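Local coordinates for protein ornithine aminotransferase (Plasmodium falciparum, PDB 3LG0) that probably transfers the delta-amino group of ornithine to 2-oxoglutarate, yielding glutamate semialdehyde and glutamate with pyridoxal 5'-phosphate as cofactor, at residues V130-P134 / P192-A196; Y120-R124 / V171-L175; H64-A70 / E305-V309. One frame throughout, in Å; residues are numbered along the deposited sequence.

In the fold
The three contacts illustrate how an alpha/beta fold ties helices to a sheet and to each other. Interactions 1 and 2 are neighbours, their centres 11 Å apart, and both join the 112-129 region to the mixed sheet containing strands 139-143, 174-177 and 194-199: interaction 2 uses the helix itself and the edge strand 174-177, interaction 1 the loop following the helix and strand 194-199. They touch directly, Ala-196 CB lying 3.4 Å from Cys-123 SG. Interaction 1 is partly buried, mixing a buried isoleucine side chain with a lysine bonded to carbonyls; interaction 2 is a surface contact of aromatic rings and an arginine. Interaction 3, also partly buried, packs two distant helices through apolar side chains, a histidine and the aliphatic part of Glu-305.

Interaction 1: V130-P134 / P192-A196; sequences VKKIP and PNVCA
Residues 130-134 form an irregular loop after helix 112-129, whereas 192-196 lead from a turn into strand 194-199; the end-to-end directions of 131-134 and 192-195 differ by 112°. Lys-132 breaks the helical path with phi/psi 58/32, after which Ile-133 and Pro-134 are extended. Closest in register are Ile-133 and Asn-193, CA to CA 5.7 Å, with Lys-131 and Cys-195 at 7.5 Å. Ile-133, chi1 m and chi2 t, points at the strand entry: its CD1 lies 3.4 Å from Asn-193 O and 3.9 Å from Cys-195 CB. Pro-134 CD rests 3.4 Å from Asn-193 OD1. Lys-131 stretches in an all-t rotamer so that its NZ donates a hydrogen bond to Val-194 O (3.1 Å); the same ammonium group also bonds the carbonyls of Tyr-226 and Asn-227, tying three chain segments together. The contact thus seats the loop leaving a helix against the start of a parallel strand in the alpha/beta domain of a PLP-dependent aminotransferase.

Interaction 2: Y120-R124 / V171-L175; sequences YKLCR and VPNFL
In this alpha/beta layer of the aminotransferase fold, helix 112-129 meets, through its side chains alone, a turn and the first residue of strand 174-177, outermost in its mixed sheet within the chain. Residues 120-124 are one helical turn, closed by Arg-124 N to Tyr-120 O (3.0 Å); 171-174 form a type II beta turn, with Asn-173 at phi/psi 59/21 and Phe-174 N bonded to Val-171 O (3.2 Å), leading straight into the strand, which starts at Phe-174. The backbones stay well apart, Tyr-120 CA to Phe-174 CA 9.8 Å and Arg-124 CA to Asn-173 CA 10.0 Å, so long side chains bridge the gap. Tyr-120 (chi1 m, chi2 -26°) offers a ring face to the edge of Phe-174 (chi1 m, chi2 97°), a T-shaped pair with centroids 4.8 Å apart and planes at 72°. Arg-124, chi1 m then chi2 and chi3 t, reaches over a face of the Phe-174 ring, NH2 to CE1 3.5 Å, while its NE bonds Ala-138 O. At the tip, Arg-124 NH2 donates to Asn-173 O at 3.1 Å.

Interaction 3: H64-A70 / E305-V309; sequences HPDILNA and EALKV
Two helices lie side by side here, running nearly antiparallel: the N-to-C directions of 65-70 and 305-309 lie 158° apart and the axes pass within 9.0 Å, and Ile-67 and Ala-306 mark the closest register, CA to CA 5.7 Å. Residues 65-70 and 305-309 are regular helix; His-64 (phi/psi -65/124) precedes the first as N-cap.

Capping comes first among the polar interactions. With chi1 t and chi2 -65°, the His-64 ring turns back so that ND1 accepts a hydrogen bond from Asp-66 N (3.1 Å), while its NE2 bonds Glu-313 just beyond helix 297-312. One imidazole thus caps one helix and reaches the end of the other.

The same ring takes part in a CH-pi contact. Val-309 (chi1 t) places CG1 over its face, 3.6 Å from the centroid and 26° off the normal.

Apolar packing fills the middle of the interface. Ile-67, chi1 m and chi2 t, sets CD1 4.0 Å from Ala-306 CB and CG1 4.2 Å from Val-309 CG2. One turn along, Ala-70 CB sits against Glu-305 CB at 3.3 Å, the small methyl permitting this close approach.

Two like charges also come close. Glu-305 (chi1 t, chi2 p) brings OE2 to 3.5 Å from Asp-66 CB, leaving Asp-66 OD2 and Glu-305 OE2 4.1 Å apart without a hydrogen bond between the segments.

Ala-306 lies about 10 Å, side chain to side chain, from Lys-262, which probably carries the pyridoxal phosphate though none is attached to it here, so this antiparallel helix pair packs near the presumed active site of a class-III PLP-dependent aminotransferase.

Interaction 1: V130-P134 / P192-A196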
# COMPACT_ATOMS: atom_id res chain seq x y z
N VAL A 130 21.62 -3.96 -19.08
CA VAL A 130 21.70 -3.34 -20.40
C VAL A 130 22.91 -2.45 -20.54
O VAL A 130 23.68 -2.59 -21.49
CB VAL A 130 20.42 -2.55 -20.73
CG1 VAL A 130 20.62 -1.68 -21.97
CG2 VAL A 130 19.24 -3.51 -20.90
N LYS A 131 23.10 -1.55 -19.59
CA LYS A 131 24.22 -0.61 -19.63
C LYS A 131 25.51 -1.23 -19.08
O LYS A 131 26.57 -0.62 -19.12
CB LYS A 131 23.86 0.66 -18.86
CG LYS A 131 24.86 1.78 -19.00
CD LYS A 131 24.22 3.13 -18.80
CE LYS A 131 25.22 4.25 -19.01
NZ LYS A 131 24.68 5.58 -18.64
N LYS A 132 25.40 -2.46 -18.58
CA LYS A 132 26.55 -3.21 -18.09
C LYS A 132 27.33 -2.52 -16.96
O LYS A 132 28.54 -2.69 -16.84
CB LYS A 132 27.49 -3.59 -19.24
CG LYS A 132 26.93 -4.69 -20.14
CD LYS A 132 26.59 -5.93 -19.33
CE LYS A 132 25.94 -7.00 -20.19
NZ LYS A 132 24.95 -6.40 -21.12
N ILE A 133 26.63 -1.75 -16.13
CA ILE A 133 27.27 -1.10 -15.00
C ILE A 133 27.81 -2.15 -14.03
O ILE A 133 27.17 -3.18 -13.81
CB ILE A 133 26.31 -0.12 -14.30
CG1 ILE A 133 25.99 1.04 -15.23
CG2 ILE A 133 26.90 0.39 -12.98
CD1 ILE A 133 25.01 2.03 -14.66
N PRO A 134 29.00 -1.90 -13.46
CA PRO A 134 29.61 -2.82 -12.49
C PRO A 134 28.65 -3.11 -11.34
O PRO A 134 27.83 -2.25 -11.01
CB PRO A 134 30.82 -2.04 -11.98
CG PRO A 134 31.20 -1.18 -13.14
CD PRO A 134 29.91 -0.79 -13.81
N PRO A 192 29.93 7.12 -15.28
CA PRO A 192 29.49 6.00 -16.12
C PRO A 192 28.58 5.05 -15.35
O PRO A 192 27.87 4.26 -15.96
CB PRO A 192 30.81 5.30 -16.46
CG PRO A 192 31.72 5.67 -15.32
CD PRO A 192 31.39 7.11 -15.11
N ASN A 193 28.60 5.14 -14.03
CA ASN A 193 27.81 4.26 -13.18
C ASN A 193 26.38 4.76 -12.92
O ASN A 193 25.66 4.20 -12.11
CB ASN A 193 28.52 4.01 -11.86
CG ASN A 193 29.87 3.38 -12.06
OD1 ASN A 193 30.05 2.51 -12.91
ND2 ASN A 193 30.84 3.81 -11.26
N VAL A 194 25.99 5.82 -13.62
CA VAL A 194 24.65 6.34 -13.47
C VAL A 194 23.71 5.58 -14.40
O VAL A 194 24.00 5.42 -15.59
CB VAL A 194 24.61 7.85 -13.79
CG1 VAL A 194 23.18 8.37 -13.82
CG2 VAL A 194 25.45 8.61 -12.78
N CYS A 195 22.59 5.10 -13.85
CA CYS A 195 21.62 4.35 -14.65
C CYS A 195 20.36 5.17 -14.95
O CYS A 195 19.68 4.95 -15.96
CB CYS A 195 21.26 3.03 -13.96
SG CYS A 195 20.54 3.28 -12.29
N ALA A 196 20.04 6.11 -14.06
CA ALA A 196 18.81 6.87 -14.20
C ALA A 196 18.82 8.23 -13.52
O ALA A 196 19.55 8.46 -12.55
CB ALA A 196 17.60 6.04 -13.72

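Interaction 2: Y120-R124 / V171-L175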
# COMPACT_ATOMS: atom_id res chain seq x y z
N TYR A 120 13.40 2.33 -8.44
CA TYR A 120 14.84 2.27 -8.13
C TYR A 120 15.39 0.93 -8.57
O TYR A 120 16.45 0.85 -9.20
CB TYR A 120 15.14 2.47 -6.63
CG TYR A 120 14.59 3.73 -6.04
CD1 TYR A 120 14.38 4.84 -6.83
CD2 TYR A 120 14.29 3.81 -4.70
CE1 TYR A 120 13.87 6.00 -6.31
CE2 TYR A 120 13.78 4.97 -4.15
CZ TYR A 120 13.57 6.07 -4.96
OH TYR A 120 13.06 7.25 -4.45
N LYS A 121 14.68 -0.14 -8.23
CA LYS A 121 15.12 -1.49 -8.58
C LYS A 121 15.14 -1.68 -10.08
O LYS A 121 16.07 -2.25 -10.63
CB LYS A 121 14.24 -2.54 -7.92
CG LYS A 121 14.31 -2.52 -6.40
CD LYS A 121 13.46 -3.61 -5.78
CE LYS A 121 13.55 -3.60 -4.26
NZ LYS A 121 12.62 -4.60 -3.66
N LEU A 122 14.11 -1.17 -10.74
CA LEU A 122 14.01 -1.32 -12.19
C LEU A 122 15.19 -0.62 -12.85
O LEU A 122 15.83 -1.18 -13.74
CB LEU A 122 12.69 -0.73 -12.70
CG LEU A 122 12.46 -0.69 -14.21
CD1 LEU A 122 12.56 -2.11 -14.79
CD2 LEU A 122 11.11 -0.05 -14.56
N CYS A 123 15.47 0.61 -12.41
CA CYS A 123 16.53 1.42 -12.98
C CYS A 123 17.90 0.77 -12.81
O CYS A 123 18.68 0.73 -13.75
CB CYS A 123 16.55 2.80 -12.32
SG CYS A 123 15.19 3.84 -12.85
N ARG A 124 18.19 0.29 -11.61
CA ARG A 124 19.49 -0.31 -11.34
C ARG A 124 19.68 -1.62 -12.09
O ARG A 124 20.76 -1.90 -12.58
CB ARG A 124 19.70 -0.51 -9.85
CG ARG A 124 19.77 0.80 -9.08
CD ARG A 124 20.42 0.63 -7.71
NE ARG A 124 20.70 1.95 -7.14
CZ ARG A 124 20.00 2.50 -6.16
NH1 ARG A 124 18.98 1.83 -5.62
NH2 ARG A 124 20.31 3.71 -5.71
N VAL A 171 22.07 9.45 1.27
CA VAL A 171 21.58 8.09 1.07
C VAL A 171 22.31 7.41 -0.10
O VAL A 171 22.36 7.96 -1.21
CB VAL A 171 20.04 8.06 0.88
CG1 VAL A 171 19.60 9.04 -0.22
CG2 VAL A 171 19.54 6.64 0.62
N PRO A 172 22.90 6.23 0.15
CA PRO A 172 23.80 5.57 -0.81
C PRO A 172 23.29 5.51 -2.25
O PRO A 172 22.12 5.24 -2.52
CB PRO A 172 23.93 4.16 -0.23
CG PRO A 172 23.79 4.36 1.24
CD PRO A 172 22.77 5.47 1.40
N ASN A 173 24.20 5.76 -3.18
CA ASN A 173 23.94 5.58 -4.60
C ASN A 173 22.77 6.41 -5.10
O ASN A 173 22.18 6.14 -6.13
CB ASN A 173 23.77 4.11 -4.94
CG ASN A 173 25.09 3.39 -5.01
OD1 ASN A 173 26.10 3.97 -5.44
ND2 ASN A 173 25.12 2.13 -4.60
N PHE A 174 22.47 7.45 -4.33
CA PHE A 174 21.61 8.51 -4.80
C PHE A 174 22.43 9.79 -4.88
O PHE A 174 22.84 10.35 -3.86
CB PHE A 174 20.40 8.67 -3.89
CG PHE A 174 19.33 7.65 -4.13
CD1 PHE A 174 19.24 6.52 -3.35
CD2 PHE A 174 18.44 7.81 -5.17
CE1 PHE A 174 18.26 5.58 -3.59
CE2 PHE A 174 17.47 6.87 -5.42
CZ PHE A 174 17.37 5.76 -4.63
N LEU A 175 22.69 10.23 -6.11
CA LEU A 175 23.42 11.46 -6.35
C LEU A 175 22.42 12.59 -6.41
O LEU A 175 21.44 12.52 -7.15
CB LEU A 175 24.19 11.38 -7.68
CG LEU A 175 25.20 10.24 -7.87
CD1 LEU A 175 25.84 10.34 -9.25
CD2 LEU A 175 26.26 10.21 -6.78

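Interaction 3: H64-A70 / E305-V309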
# COMPACT_ATOMS: atom_id res chain seq x y z
N HIS A 64 -17.02 10.21 -6.79
CA HIS A 64 -17.55 10.20 -8.13
C HIS A 64 -18.36 8.94 -8.38
O HIS A 64 -17.86 7.83 -8.22
CB HIS A 64 -16.43 10.31 -9.16
CG HIS A 64 -16.91 10.70 -10.51
ND1 HIS A 64 -17.73 9.89 -11.26
CD2 HIS A 64 -16.71 11.82 -11.24
CE1 HIS A 64 -18.01 10.49 -12.41
NE2 HIS A 64 -17.40 11.66 -12.42
N PRO A 65 -19.63 9.11 -8.79
CA PRO A 65 -20.56 7.98 -8.90
C PRO A 65 -20.16 6.95 -9.96
O PRO A 65 -20.46 5.78 -9.77
CB PRO A 65 -21.90 8.66 -9.28
CG PRO A 65 -21.72 10.11 -8.95
CD PRO A 65 -20.26 10.39 -9.15
N ASP A 66 -19.53 7.37 -11.05
CA ASP A 66 -19.09 6.42 -12.07
C ASP A 66 -18.01 5.49 -11.50
O ASP A 66 -18.08 4.27 -11.66
CB ASP A 66 -18.56 7.13 -13.32
CG ASP A 66 -19.67 7.74 -14.15
OD1 ASP A 66 -20.84 7.62 -13.76
OD2 ASP A 66 -19.36 8.35 -15.20
N ILE A 67 -17.03 6.07 -10.81
CA ILE A 67 -15.99 5.26 -10.19
C ILE A 67 -16.60 4.30 -9.16
O ILE A 67 -16.30 3.10 -9.15
CB ILE A 67 -14.90 6.14 -9.57
CG1 ILE A 67 -14.35 7.09 -10.65
CG2 ILE A 67 -13.79 5.30 -9.01
CD1 ILE A 67 -13.40 8.13 -10.12
N LEU A 68 -17.48 4.82 -8.30
CA LEU A 68 -18.15 3.96 -7.34
C LEU A 68 -18.85 2.80 -8.03
O LEU A 68 -18.85 1.66 -7.54
CB LEU A 68 -19.16 4.75 -6.51
CG LEU A 68 -19.97 3.89 -5.53
CD1 LEU A 68 -19.07 2.98 -4.68
CD2 LEU A 68 -20.85 4.75 -4.64
N ASN A 69 -19.46 3.09 -9.17
CA ASN A 69 -20.17 2.09 -9.92
C ASN A 69 -19.25 0.97 -10.44
O ASN A 69 -19.56 -0.22 -10.31
CB ASN A 69 -20.90 2.75 -11.08
CG ASN A 69 -22.05 1.94 -11.55
OD1 ASN A 69 -23.00 1.72 -10.80
ND2 ASN A 69 -21.98 1.47 -12.79
N ALA A 70 -18.11 1.36 -11.01
CA ALA A 70 -17.15 0.38 -11.50
C ALA A 70 -16.64 -0.44 -10.33
O ALA A 70 -16.38 -1.64 -10.47
CB ALA A 70 -16.01 1.05 -12.24
N GLU A 305 -11.87 2.84 -14.94
CA GLU A 305 -13.00 3.75 -14.86
C GLU A 305 -12.59 5.15 -14.41
O GLU A 305 -13.12 6.14 -14.90
CB GLU A 305 -14.11 3.20 -13.96
CG GLU A 305 -15.33 4.11 -13.92
CD GLU A 305 -15.96 4.28 -15.30
OE1 GLU A 305 -15.85 3.34 -16.12
OE2 GLU A 305 -16.56 5.34 -15.58
N ALA A 306 -11.64 5.23 -13.49
CA ALA A 306 -11.20 6.53 -12.99
C ALA A 306 -10.58 7.37 -14.10
O ALA A 306 -10.75 8.58 -14.13
CB ALA A 306 -10.22 6.35 -11.82
N LEU A 307 -9.83 6.73 -15.00
CA LEU A 307 -9.19 7.46 -16.09
C LEU A 307 -10.22 7.78 -17.18
O LEU A 307 -10.17 8.85 -17.80
CB LEU A 307 -7.99 6.68 -16.65
CG LEU A 307 -6.73 6.59 -15.78
CD1 LEU A 307 -5.48 6.39 -16.62
CD2 LEU A 307 -6.57 7.85 -14.96
N LYS A 308 -11.17 6.87 -17.40
CA LYS A 308 -12.26 7.15 -18.31
C LYS A 308 -13.03 8.39 -17.88
O LYS A 308 -13.36 9.25 -18.70
CB LYS A 308 -13.22 5.96 -18.42
CG LYS A 308 -12.79 4.87 -19.40
CD LYS A 308 -13.85 3.80 -19.45
CE LYS A 308 -13.30 2.45 -19.94
NZ LYS A 308 -12.67 2.53 -21.29
N VAL A 309 -13.33 8.49 -16.58
CA VAL A 309 -14.01 9.66 -16.05
C VAL A 309 -13.19 10.93 -16.28
O VAL A 309 -13.70 11.95 -16.73
CB VAL A 309 -14.36 9.49 -14.56
CG1 VAL A 309 -14.63 10.82 -13.89
CG2 VAL A 309 -15.54 8.55 -14.40